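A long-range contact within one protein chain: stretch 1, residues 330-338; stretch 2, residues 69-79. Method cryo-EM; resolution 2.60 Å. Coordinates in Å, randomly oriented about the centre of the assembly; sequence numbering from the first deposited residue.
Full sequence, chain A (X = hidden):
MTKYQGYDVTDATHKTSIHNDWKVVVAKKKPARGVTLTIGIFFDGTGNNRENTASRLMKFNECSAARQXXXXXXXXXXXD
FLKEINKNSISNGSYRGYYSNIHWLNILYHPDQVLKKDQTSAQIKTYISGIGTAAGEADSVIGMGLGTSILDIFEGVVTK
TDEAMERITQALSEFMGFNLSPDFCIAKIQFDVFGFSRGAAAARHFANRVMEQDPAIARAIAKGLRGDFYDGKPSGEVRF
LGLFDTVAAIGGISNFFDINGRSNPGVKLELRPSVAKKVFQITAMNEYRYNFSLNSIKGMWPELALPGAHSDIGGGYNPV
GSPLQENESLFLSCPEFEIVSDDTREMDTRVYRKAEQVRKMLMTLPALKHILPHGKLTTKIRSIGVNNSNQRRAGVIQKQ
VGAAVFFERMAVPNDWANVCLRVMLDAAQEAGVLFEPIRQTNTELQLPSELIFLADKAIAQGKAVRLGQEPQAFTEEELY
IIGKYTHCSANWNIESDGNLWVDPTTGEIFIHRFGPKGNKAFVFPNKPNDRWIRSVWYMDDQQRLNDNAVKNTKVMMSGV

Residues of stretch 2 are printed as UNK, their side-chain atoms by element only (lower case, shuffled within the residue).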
# COMPACT_ATOMS: atom_id res chain seq x y z
N LEU A 330 6.85 -22.87 9.75
CA LEU A 330 7.17 -21.68 10.52
C LEU A 330 7.67 -22.04 11.91
O LEU A 330 7.12 -22.92 12.57
CB LEU A 330 5.95 -20.77 10.65
CG LEU A 330 5.11 -20.53 9.39
CD1 LEU A 330 3.81 -19.86 9.76
CD2 LEU A 330 5.88 -19.71 8.38
N PHE A 331 8.71 -21.34 12.35
CA PHE A 331 9.11 -21.39 13.75
C PHE A 331 8.20 -20.46 14.53
O PHE A 331 8.20 -19.25 14.31
CB PHE A 331 10.57 -20.98 13.93
CG PHE A 331 11.54 -22.07 13.62
CD1 PHE A 331 11.35 -23.35 14.10
CD2 PHE A 331 12.67 -21.81 12.86
CE1 PHE A 331 12.25 -24.35 13.82
CE2 PHE A 331 13.57 -22.81 12.58
CZ PHE A 331 13.36 -24.08 13.06
N LEU A 332 7.41 -21.02 15.44
CA LEU A 332 6.52 -20.23 16.28
C LEU A 332 7.14 -19.91 17.62
O LEU A 332 6.52 -19.24 18.45
CB LEU A 332 5.19 -20.96 16.46
CG LEU A 332 4.32 -21.05 15.21
CD1 LEU A 332 2.89 -21.37 15.59
CD2 LEU A 332 4.38 -19.76 14.42
N SER A 333 8.36 -20.39 17.86
CA SER A 333 9.20 -19.98 18.97
C SER A 333 10.59 -19.71 18.43
O SER A 333 10.99 -20.28 17.41
CB SER A 333 9.24 -21.05 20.06
OG SER A 333 10.08 -20.66 21.13
N CYS A 334 11.32 -18.84 19.09
CA CYS A 334 12.70 -18.62 18.69
C CYS A 334 13.51 -19.86 19.03
O CYS A 334 13.54 -20.28 20.19
CB CYS A 334 13.27 -17.39 19.39
SG CYS A 334 15.05 -17.19 19.20
N PRO A 335 14.15 -20.50 18.05
CA PRO A 335 14.89 -21.73 18.34
C PRO A 335 16.00 -21.49 19.34
O PRO A 335 16.75 -20.52 19.23
CB PRO A 335 15.44 -22.13 16.96
CG PRO A 335 14.53 -21.46 15.99
CD PRO A 335 14.23 -20.14 16.63
N GLU A 336 16.09 -22.37 20.32
CA GLU A 336 17.06 -22.22 21.40
C GLU A 336 17.98 -23.42 21.43
O GLU A 336 17.52 -24.56 21.38
CB GLU A 336 16.35 -22.05 22.75
CG GLU A 336 16.20 -20.61 23.18
CD GLU A 336 15.57 -20.47 24.54
OE1 GLU A 336 14.90 -21.43 24.99
OE2 GLU A 336 15.74 -19.41 25.17
N PHE A 337 19.28 -23.16 21.51
CA PHE A 337 20.30 -24.20 21.45
C PHE A 337 21.12 -24.20 22.73
O PHE A 337 21.38 -23.15 23.32
CB PHE A 337 21.23 -23.99 20.25
CG PHE A 337 20.52 -23.93 18.93
CD1 PHE A 337 20.39 -25.05 18.14
CD2 PHE A 337 19.97 -22.74 18.48
CE1 PHE A 337 19.74 -25.00 16.94
CE2 PHE A 337 19.31 -22.68 17.28
CZ PHE A 337 19.19 -23.81 16.50
N GLU A 338 21.54 -25.39 23.15
CA GLU A 338 22.46 -25.51 24.27
C GLU A 338 23.27 -26.78 24.11
O GLU A 338 22.82 -27.76 23.52
CB GLU A 338 21.72 -25.50 25.62
CG GLU A 338 21.29 -26.85 26.14
CD GLU A 338 20.36 -26.72 27.32
OE1 GLU A 338 19.75 -25.64 27.48
OE2 GLU A 338 20.27 -27.67 28.13
N UNK A 69 18.37 -12.16 22.01
CA UNK A 69 19.52 -12.82 22.59
C UNK A 69 20.03 -13.96 21.74
O UNK A 69 20.17 -15.09 22.22
N UNK A 70 20.30 -13.69 20.46
CA UNK A 70 20.74 -14.70 19.51
C UNK A 70 22.12 -14.30 19.00
O UNK A 70 22.23 -13.45 18.11
c UNK A 70 18.34 -15.06 18.88
c UNK A 70 20.15 -16.03 17.48
c UNK A 70 19.75 -14.87 18.35
N UNK A 71 23.16 -14.92 19.54
CA UNK A 71 24.50 -14.73 19.02
C UNK A 71 24.62 -15.31 17.61
O UNK A 71 23.77 -16.07 17.16
c UNK A 71 25.60 -16.84 19.96
o UNK A 71 25.78 -17.45 18.91
c UNK A 71 25.53 -15.32 20.00
n UNK A 71 25.45 -17.45 21.12
N UNK A 72 25.70 -14.92 16.92
CA UNK A 72 25.84 -15.28 15.51
C UNK A 72 25.96 -16.79 15.32
O UNK A 72 25.48 -17.33 14.32
n UNK A 72 26.98 -13.71 12.15
o UNK A 72 25.28 -12.38 12.77
c UNK A 72 26.75 -13.15 14.49
c UNK A 72 27.04 -14.57 14.90
c UNK A 72 26.28 -13.05 13.06
N UNK A 73 26.60 -17.48 16.26
CA UNK A 73 26.62 -18.94 16.20
C UNK A 73 25.21 -19.50 16.35
O UNK A 73 24.81 -20.39 15.59
c UNK A 73 28.45 -22.05 18.28
c UNK A 73 27.54 -19.49 17.29
c UNK A 73 29.46 -21.01 17.81
n UNK A 73 27.81 -22.78 17.16
c UNK A 73 28.85 -20.06 16.79
N UNK A 74 24.45 -18.98 17.31
CA UNK A 74 23.07 -19.43 17.50
C UNK A 74 22.20 -19.04 16.31
O UNK A 74 21.28 -19.77 15.95
o UNK A 74 22.60 -19.25 21.14
o UNK A 74 23.45 -20.79 19.83
c UNK A 74 22.88 -19.69 20.01
c UNK A 74 22.51 -18.86 18.80
N UNK A 75 22.48 -17.89 15.70
CA UNK A 75 21.71 -17.49 14.53
C UNK A 75 21.98 -18.41 13.34
O UNK A 75 21.05 -18.79 12.62
c UNK A 75 22.02 -16.04 14.17
N UNK A 76 23.24 -18.78 13.13
CA UNK A 76 23.53 -19.73 12.06
C UNK A 76 22.96 -21.10 12.37
O UNK A 76 22.53 -21.82 11.46
o UNK A 76 24.27 -20.89 8.64
c UNK A 76 25.05 -20.27 9.36
n UNK A 76 25.61 -19.12 8.99
c UNK A 76 25.04 -19.81 11.83
c UNK A 76 25.42 -20.78 10.73
N UNK A 77 22.90 -21.47 13.65
CA UNK A 77 22.24 -22.72 14.02
C UNK A 77 20.74 -22.66 13.78
O UNK A 77 20.15 -23.66 13.39
c UNK A 77 22.53 -23.06 15.48
o UNK A 77 23.92 -23.04 15.75
N UNK A 78 20.12 -21.50 13.99
CA UNK A 78 18.71 -21.33 13.66
C UNK A 78 18.48 -21.49 12.16
O UNK A 78 17.53 -22.15 11.73
s UNK A 78 18.07 -19.76 15.91
c UNK A 78 18.21 -19.97 14.12
N UNK A 79 19.34 -20.87 11.35
CA UNK A 79 19.23 -21.02 9.90
C UNK A 79 19.39 -22.47 9.48
O UNK A 79 18.63 -22.97 8.64
o UNK A 79 19.93 -18.10 6.79
o UNK A 79 21.93 -18.99 6.63
c UNK A 79 20.24 -20.28 7.69
c UNK A 79 20.74 -19.03 6.99
c UNK A 79 20.27 -20.15 9.20

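Position 69 has no side-chain atoms and touches nothing on stretch 1: Gly 69. There is room here for a CB.

Position 70 carries three carbons, one bearing the other two, a branch at CB. One branch carbon lies 3.9 Å from Cys 334 SG, an apolar touch. This is Val 70, and the carbon is CG2.

Position 71 has two carbons, the second holding an oxygen and a nitrogen, and it stays out of reach. It is Asn 71, the N-cap: its OD1 accepts from the backbone N of position 74 at 2.6 Å, tying down a free amide of the first turn.

Position 72 shows three carbons ending in an oxygen and a nitrogen, exposed and far from stretch 1; this is Gln 72. At position 73 four carbons in a row end in nitrogen, again without contact: Lys 73.

Position 74 has two carbons, the second carrying two oxygens. Its CB points sideways, but the end of the side chain comes nearer, one oxygen 3.9 Å from Phe 337 CB. This is Asp 74, the oxygen is OD1, and its backbone O lies 3.8 Å from Phe 337 CE2.

Position 75, a single carbon pointing away, is Ala 75. Position 76, three carbons ending in an oxygen and a nitrogen, also points away: Gln 76.

Position 77 has one carbon and one oxygen. The carbon sits 3.6 Å from the centroid of the Phe 337 ring, 11° off its normal, a CH-pi contact over one face. It is Ser 77; its OG donates to Lys 73 O at 2.8 Å, so the hydroxyl is satisfied within the helix while CB meets the ring.

Position 78 holds one carbon and one sulfur. The sulfur is 3.5 Å from Phe 337 CE2, near the ring plane at its edge, and 3.7 Å from Pro 335 CB. This is Cys 78, with SG serving both neighbours.

Position 79, three carbons with two oxygens on the third, points away: Glu 79.

The contact is built around Phe 337, which gives up more surface than any other residue here. Ser 77 CB covers a face of its ring and Cys 78 SG meets the edge, and the ring also comes close to the helix backbone: Phe 337 CZ lies 3.3 Å from Ser 77 O. No hydrogen bond crosses between the stretches. The rule to read is packing by shape.

Stretch 2 (69-79) GVNQKDAQSCE
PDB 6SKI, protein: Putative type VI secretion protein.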